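Local atomic coordinates of phosphoribosylglycinamide synthetase (Anaerococcus prevotii, PDB entry 4DIM), a protein that probably acts as an ATP-dependent ligase of the ATP-grasp superfamily, binding ATP and metal ions. Residues I295-Y298 with K299-S303; V85-A88 with R89-K93; V312-S315 with Q316-K319. All blocks are in the same frame, centred on the assembly; numbering follows the deposited sequence.

Contact 1 (I295-Y298 with K299-S303); sequences IEYY and KMIAS
Lys299 NZ meets Glu296 OE2 at 2.9 Å in a salt bridge between side chains three residues apart, the ammonium standing above the carboxylate plane rather than within it. The two chains run side by side in the same direction, both extended beyond CG, and Lys299 CD packs 3.8 Å from Glu296 CD. Backbone bonds then wind the first turns of helix 297-305: Ile301 N to Tyr297 O at 2.9 Å, Ala302 N to Tyr298 O, and a more bent one from Met300 N to Glu296 O (3.3 Å, 138° at the hydrogen). Lys299 O accepts from both Ser303 N and Ser303 OG.

On the apolar side Met300, a selenomethionine, makes a Met-aromatic contact: its SE lies at the edge of the Tyr297 ring, 5.4 Å from the ring centroid. CG anti to the carbonyl carbon (chi1 -75°) and a near-trans chi2 carry SE there and to Ile295 CD1, 3.6 Å away. Ile301 CD1 sits over one face of the Tyr297 ring, near the rim. Tyr298 turns elsewhere, its OH hydrogen-bonded to Glu287. The helix start thus packs against helix 285-293, reached by Ile295, Tyr297 and Tyr298, helix 20-29, touched by Tyr298, Lys299 and Ile301, and Phe313 of helix 311-314.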
loop_
_atom_site.group_PDB
_atom_site.type_symbol
_atom_site.label_atom_id
_atom_site.label_comp_id
_atom_site.label_asym_id
_atom_site.label_seq_id
_atom_site.Cartn_x
_atom_site.Cartn_y
_atom_site.Cartn_z
ATOM N N ILE A 295 -6.624 9.974 15.003
ATOM C CA ILE A 295 -6.090 8.875 15.806
ATOM C C ILE A 295 -4.568 8.740 15.622
ATOM O O ILE A 295 -3.945 9.505 14.867
ATOM C CB ILE A 295 -6.797 7.534 15.424
ATOM C CG1 ILE A 295 -6.615 7.203 13.932
ATOM C CG2 ILE A 295 -8.257 7.529 15.832
ATOM C CD1 ILE A 295 -6.996 5.881 13.554
ATOM N N GLU A 296 -3.990 7.778 16.381
ATOM C CA GLU A 296 -2.592 7.322 16.344
ATOM C C GLU A 296 -2.609 5.877 15.810
ATOM O O GLU A 296 -2.828 4.922 16.556
ATOM C CB GLU A 296 -1.977 7.424 17.737
ATOM C CG GLU A 296 -1.903 8.858 18.226
ATOM C CD GLU A 296 -1.298 8.996 19.604
ATOM O OE1 GLU A 296 -2.024 8.790 20.608
ATOM O OE2 GLU A 296 -0.078 9.275 19.675
ATOM N N TYR A 297 -2.478 5.757 14.497
ATOM C CA TYR A 297 -2.623 4.535 13.737
ATOM C C TYR A 297 -1.355 3.700 13.732
ATOM O O TYR A 297 -1.469 2.486 13.856
ATOM C CB TYR A 297 -3.040 4.923 12.333
ATOM C CG TYR A 297 -3.489 3.782 11.468
ATOM C CD1 TYR A 297 -4.485 2.913 11.891
ATOM C CD2 TYR A 297 -3.027 3.653 10.163
ATOM C CE1 TYR A 297 -4.974 1.913 11.055
ATOM C CE2 TYR A 297 -3.466 2.625 9.342
ATOM C CZ TYR A 297 -4.462 1.771 9.778
ATOM O OH TYR A 297 -4.962 0.809 8.942
ATOM N N TYR A 298 -0.143 4.305 13.714
ATOM C CA TYR A 298 1.067 3.503 13.918
ATOM C C TYR A 298 1.077 2.880 15.277
ATOM O O TYR A 298 1.719 1.851 15.434
ATOM C CB TYR A 298 2.346 4.295 13.753
ATOM C CG TYR A 298 2.647 4.756 12.336
ATOM C CD1 TYR A 298 3.017 3.847 11.345
ATOM C CD2 TYR A 298 2.611 6.111 11.996
ATOM C CE1 TYR A 298 3.319 4.276 10.054
ATOM C CE2 TYR A 298 2.883 6.540 10.706
ATOM C CZ TYR A 298 3.321 5.633 9.762
ATOM O OH TYR A 298 3.735 6.128 8.549
ATOM N N LYS A 299 0.439 3.507 16.271
ATOM C CA LYS A 299 0.367 2.985 17.635
ATOM C C LYS A 299 -0.587 1.838 17.695
ATOM O O LYS A 299 -0.334 0.910 18.436
ATOM C CB LYS A 299 -0.034 4.067 18.645
ATOM C CG LYS A 299 1.126 4.986 18.953
ATOM C CD LYS A 299 0.839 5.912 20.077
ATOM C CE LYS A 299 2.037 6.787 20.326
ATOM N NZ LYS A 299 1.778 7.810 21.362
HETATM N N MSE A 300 -1.658 1.876 16.887
HETATM C CA MSE A 300 -2.642 0.789 16.782
HETATM C C MSE A 300 -1.980 -0.409 16.140
HETATM O O MSE A 300 -2.162 -1.539 16.603
HETATM C CB MSE A 300 -3.877 1.211 15.951
HETATM C CG MSE A 300 -4.812 2.145 16.685
HETATM SE SE MSE A 300 -6.109 2.999 15.592
HETATM C CE MSE A 300 -7.035 1.379 15.077
ATOM N N ILE A 301 -1.125 -0.146 15.129
ATOM C CA ILE A 301 -0.379 -1.212 14.446
ATOM C C ILE A 301 0.631 -1.865 15.406
ATOM O O ILE A 301 0.663 -3.088 15.515
ATOM C CB ILE A 301 0.299 -0.651 13.191
ATOM C CG1 ILE A 301 -0.764 -0.290 12.139
ATOM C CG2 ILE A 301 1.319 -1.646 12.623
ATOM C CD1 ILE A 301 -0.243 0.525 10.997
ATOM N N ALA A 302 1.452 -1.058 16.061
ATOM C CA ALA A 302 2.513 -1.535 16.964
ATOM C C ALA A 302 1.963 -2.233 18.183
ATOM O O ALA A 302 2.498 -3.259 18.580
ATOM C CB ALA A 302 3.385 -0.361 17.419
ATOM N N SER A 303 0.936 -1.661 18.818
ATOM C CA SER A 303 0.325 -2.271 20.009
ATOM C C SER A 303 -0.342 -3.606 19.658
ATOM O O SER A 303 -0.231 -4.542 20.421
ATOM C CB SER A 303 -0.698 -1.333 20.648
ATOM O OG SER A 303 -1.862 -1.164 19.852
#

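Contact 2 (V85-A88 with R89-K93); sequences VSLA and RICDK
Four successive i to i+4 bonds, Arg89 N to Val85 O, Ile90 N to Ser86 O, Cys91 N to Leu87 O and Asp92 N to Ala88 O, span 2.9 to 3.0 Å and give regular alpha-helix, the straightest being Ile90 N to Ser86 O at 172°. Leu87 CD1 reaches Cys91 SG at 3.7 Å one turn on. CG anti to the Leu87 backbone N (chi1 173°) returns CD1 to the following turn although CB points away. Ile90 lies back along the helix, its CD1 4.0 Å from Leu87 CA.

Helix 84-94 packs beside the N-terminal parallel sheet of order 3-2-1-4, a Rossmann-like topology consistent with the N-terminal domain of ATP-grasp enzymes. Ile90 touches Leu11 and Leu13 of strand 9-13 there, and Ser86 touches Leu13, while Ile90 also meets Val63 of helix 60-66. Ala88, small and buried, fits against Glu101 and Ala104 of helix 101-108.

Arg89 bends at chi3 (-76°) and sends its guanidinium outward to salt bridges with Asp61 through NH1 and Glu101 through NH2, so it spans from helix 60-66 to helix 101-108. Asp92 OD2 accepts a hydrogen bond from Glu101 N.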
loop_
_atom_site.group_PDB
_atom_site.type_symbol
_atom_site.label_atom_id
_atom_site.label_comp_id
_atom_site.label_asym_id
_atom_site.label_seq_id
_atom_site.Cartn_x
_atom_site.Cartn_y
_atom_site.Cartn_z
ATOM N N VAL A 85 5.010 -11.970 3.744
ATOM C CA VAL A 85 4.899 -13.413 3.937
ATOM C C VAL A 85 5.746 -13.814 5.136
ATOM O O VAL A 85 5.255 -14.501 6.019
ATOM C CB VAL A 85 5.315 -14.162 2.666
ATOM C CG1 VAL A 85 5.457 -15.662 2.939
ATOM C CG2 VAL A 85 4.294 -13.893 1.567
ATOM N N SER A 86 7.009 -13.366 5.179
ATOM C CA SER A 86 7.928 -13.654 6.285
ATOM C C SER A 86 7.281 -13.250 7.599
ATOM O O SER A 86 7.255 -14.074 8.499
ATOM C CB SER A 86 9.256 -12.944 6.073
ATOM O OG SER A 86 9.596 -12.992 4.698
ATOM N N LEU A 87 6.611 -12.084 7.670
ATOM C CA LEU A 87 5.873 -11.721 8.892
ATOM C C LEU A 87 4.822 -12.781 9.259
ATOM O O LEU A 87 4.717 -13.193 10.417
ATOM C CB LEU A 87 5.158 -10.403 8.702
ATOM C CG LEU A 87 4.210 -9.961 9.817
ATOM C CD1 LEU A 87 4.906 -9.919 11.161
ATOM C CD2 LEU A 87 3.688 -8.591 9.503
ATOM N N ALA A 88 4.030 -13.191 8.269
ATOM C CA ALA A 88 2.989 -14.186 8.437
ATOM C C ALA A 88 3.561 -15.504 9.026
ATOM O O ALA A 88 2.971 -16.056 9.969
ATOM C CB ALA A 88 2.304 -14.439 7.104
ATOM N N ARG A 89 4.747 -15.955 8.536
ATOM C CA ARG A 89 5.381 -17.151 9.080
ATOM C C ARG A 89 5.856 -16.903 10.517
ATOM O O ARG A 89 5.608 -17.756 11.388
ATOM C CB ARG A 89 6.552 -17.658 8.226
ATOM C CG ARG A 89 6.785 -19.179 8.475
ATOM C CD ARG A 89 7.751 -19.821 7.497
ATOM N NE ARG A 89 7.127 -20.045 6.195
ATOM C CZ ARG A 89 7.755 -20.503 5.113
ATOM N NH1 ARG A 89 9.051 -20.799 5.160
ATOM N NH2 ARG A 89 7.091 -20.665 3.970
ATOM N N ILE A 90 6.501 -15.737 10.779
ATOM C CA ILE A 90 6.930 -15.356 12.148
ATOM C C ILE A 90 5.732 -15.538 13.107
ATOM O O ILE A 90 5.844 -16.217 14.112
ATOM C CB ILE A 90 7.482 -13.884 12.223
ATOM C CG1 ILE A 90 8.832 -13.771 11.572
ATOM C CG2 ILE A 90 7.572 -13.377 13.679
ATOM C CD1 ILE A 90 9.145 -12.387 11.162
ATOM N N CYS A 91 4.585 -14.956 12.757
ATOM C CA CYS A 91 3.380 -15.032 13.574
ATOM C C CYS A 91 2.842 -16.433 13.706
ATOM O O CYS A 91 2.443 -16.797 14.804
ATOM C CB CYS A 91 2.326 -14.094 13.015
ATOM S SG CYS A 91 2.873 -12.381 12.975
ATOM N N ASP A 92 2.818 -17.209 12.613
ATOM C CA ASP A 92 2.349 -18.595 12.651
ATOM C C ASP A 92 3.249 -19.522 13.481
ATOM O O ASP A 92 2.729 -20.487 14.051
ATOM C CB ASP A 92 2.227 -19.171 11.223
ATOM C CG ASP A 92 1.000 -18.696 10.490
ATOM O OD1 ASP A 92 0.377 -17.703 10.950
ATOM O OD2 ASP A 92 0.666 -19.298 9.438
ATOM N N LYS A 93 4.586 -19.281 13.509
ATOM C CA LYS A 93 5.529 -20.176 14.206
ATOM C C LYS A 93 5.860 -19.694 15.633
ATOM O O LYS A 93 5.945 -20.522 16.531
ATOM C CB LYS A 93 6.825 -20.341 13.386
ATOM C CG LYS A 93 6.633 -20.876 11.941
ATOM C CD LYS A 93 5.991 -22.275 11.829
ATOM C CE LYS A 93 5.869 -22.781 10.392
ATOM N NZ LYS A 93 7.086 -23.506 9.890
#

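Contact 3 (V312-S315 with Q316-K319); sequences VFWS and QKSK
Gln316 N, after helix 311-314, donates a hydrogen bond to Phe313 O (3.3 Å), coming in steeply, 64° out of the carbonyl plane. A type I beta turn runs from Trp314 to Lys317, with a weak bond from Lys317 N to Trp314 O at 3.4 Å. Ser315 OG is hydrogen-bonded to Leu311 O, four residues back.

The ring contact is a CH-pi interaction. Lys317 CD sits over one face of the Trp314 indole, 3.9 Å from the centroid of the six-membered ring and 13° off its normal. Indole and lysine chain lie side by side and point the same way. Lys317 CG is set between its own N and carbonyl carbon, and the chain bends at chi3 (-84°) as it passes the ring, with NZ 3.9 Å from Trp314 CH2.

Van der Waals contacts complete the turn on its exposed side. Gln316, bent at chi2, folds back toward Val312 with CG 3.6 Å from Val312 O.

Trp314 also meets Tyr293 edge-to-face and the ring of Phe209 in strand 206-219, while Phe313 lies on Lys299, Met300 and Ser303 of helix 297-305. The lysine chain of Lys317 touches Ile295, and the backbone of Ser318 is hydrogen-bonded to Tyr293, leading on toward strand 323-329.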
loop_
_atom_site.group_PDB
_atom_site.type_symbol
_atom_site.label_atom_id
_atom_site.label_comp_id
_atom_site.label_asym_id
_atom_site.label_seq_id
_atom_site.Cartn_x
_atom_site.Cartn_y
_atom_site.Cartn_z
ATOM N N VAL A 312 -7.804 1.026 22.382
ATOM C CA VAL A 312 -7.405 2.091 23.316
ATOM C C VAL A 312 -7.139 3.401 22.560
ATOM O O VAL A 312 -7.413 4.483 23.089
ATOM C CB VAL A 312 -6.135 1.611 24.086
ATOM C CG1 VAL A 312 -5.336 2.769 24.700
ATOM C CG2 VAL A 312 -6.526 0.585 25.135
ATOM N N PHE A 313 -6.571 3.286 21.340
ATOM C CA PHE A 313 -6.273 4.424 20.467
ATOM C C PHE A 313 -7.460 4.748 19.560
ATOM O O PHE A 313 -7.685 5.923 19.310
ATOM C CB PHE A 313 -5.025 4.153 19.612
ATOM C CG PHE A 313 -3.822 3.725 20.412
ATOM C CD1 PHE A 313 -3.101 4.650 21.154
ATOM C CD2 PHE A 313 -3.520 2.384 20.572
ATOM C CE1 PHE A 313 -2.081 4.241 22.014
ATOM C CE2 PHE A 313 -2.511 1.974 21.437
ATOM C CZ PHE A 313 -1.773 2.907 22.128
ATOM N N TRP A 314 -8.211 3.731 19.075
ATOM C CA TRP A 314 -9.396 3.899 18.202
ATOM C C TRP A 314 -10.563 4.558 18.957
ATOM O O TRP A 314 -11.407 5.197 18.351
ATOM C CB TRP A 314 -9.845 2.517 17.627
ATOM C CG TRP A 314 -11.051 2.532 16.718
ATOM C CD1 TRP A 314 -12.240 1.890 16.927
ATOM C CD2 TRP A 314 -11.188 3.231 15.463
ATOM N NE1 TRP A 314 -13.090 2.103 15.861
ATOM C CE2 TRP A 314 -12.477 2.943 14.961
ATOM C CE3 TRP A 314 -10.328 4.027 14.694
ATOM C CZ2 TRP A 314 -12.948 3.484 13.764
ATOM C CZ3 TRP A 314 -10.783 4.522 13.485
ATOM C CH2 TRP A 314 -12.095 4.292 13.055
ATOM N N SER A 315 -10.622 4.390 20.272
ATOM C CA SER A 315 -11.680 4.979 21.094
ATOM C C SER A 315 -11.439 6.485 21.346
ATOM O O SER A 315 -12.338 7.149 21.861
ATOM C CB SER A 315 -11.795 4.234 22.419
ATOM O OG SER A 315 -10.613 4.375 23.186
ATOM N N GLN A 316 -10.249 7.028 20.988
ATOM C CA GLN A 316 -9.959 8.462 21.124
ATOM C C GLN A 316 -10.129 9.161 19.779
ATOM O O GLN A 316 -9.625 10.260 19.586
ATOM C CB GLN A 316 -8.525 8.670 21.658
ATOM C CG GLN A 316 -8.252 8.032 23.022
ATOM C CD GLN A 316 -9.265 8.470 24.060
ATOM O OE1 GLN A 316 -9.573 9.663 24.183
ATOM N NE2 GLN A 316 -9.859 7.523 24.792
ATOM N N LYS A 317 -10.865 8.550 18.859
ATOM C CA LYS A 317 -11.034 9.134 17.556
ATOM C C LYS A 317 -11.939 10.348 17.645
ATOM O O LYS A 317 -12.742 10.455 18.568
ATOM C CB LYS A 317 -11.582 8.097 16.556
ATOM C CG LYS A 317 -13.051 7.663 16.757
ATOM C CD LYS A 317 -13.584 6.918 15.538
ATOM C CE LYS A 317 -14.078 7.878 14.462
ATOM N NZ LYS A 317 -14.708 7.179 13.306
ATOM N N SER A 318 -11.821 11.243 16.653
ATOM C CA SER A 318 -12.659 12.426 16.541
ATOM C C SER A 318 -13.958 12.014 15.915
ATOM O O SER A 318 -14.007 11.014 15.211
ATOM C CB SER A 318 -11.972 13.504 15.704
ATOM O OG SER A 318 -10.860 14.023 16.423
ATOM N N LYS A 319 -14.999 12.774 16.160
ATOM C CA LYS A 319 -16.326 12.517 15.613
ATOM C C LYS A 319 -16.448 13.160 14.229
ATOM O O LYS A 319 -17.365 12.817 13.489
ATOM C CB LYS A 319 -17.407 13.056 16.565
ATOM C CG LYS A 319 -17.549 12.274 17.887
ATOM C CD LYS A 319 -18.601 11.148 17.822
ATOM C CE LYS A 319 -19.216 10.843 19.171
ATOM N NZ LYS A 319 -20.228 9.761 19.075
#

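Overall arrangement
From the N terminus, contact 2 comes first, on helix 84-94 beside the N-terminal parallel sheet; contact 1 follows at the start of helix 297-305, and contact 3 at helix 311-314 and the loop after it. Each is local and closes no loop longer than a helical or beta turn; they run in series, with neither nesting nor crossing. Contacts 1 and 3, whose centres are 11 Å apart, touch directly: Met300 CG lies 3.6 Å from Phe313 CB, joining the consecutive helices, and Ile295 CG2 3.4 Å from Lys317 CB, joining flanking loop residues. Contact 2 stays apart, its nearest atoms about 8 Å from contact 1 and about 17 Å from contact 3. Helix 20-29, packed against contact 1, links that region to the N-terminal part.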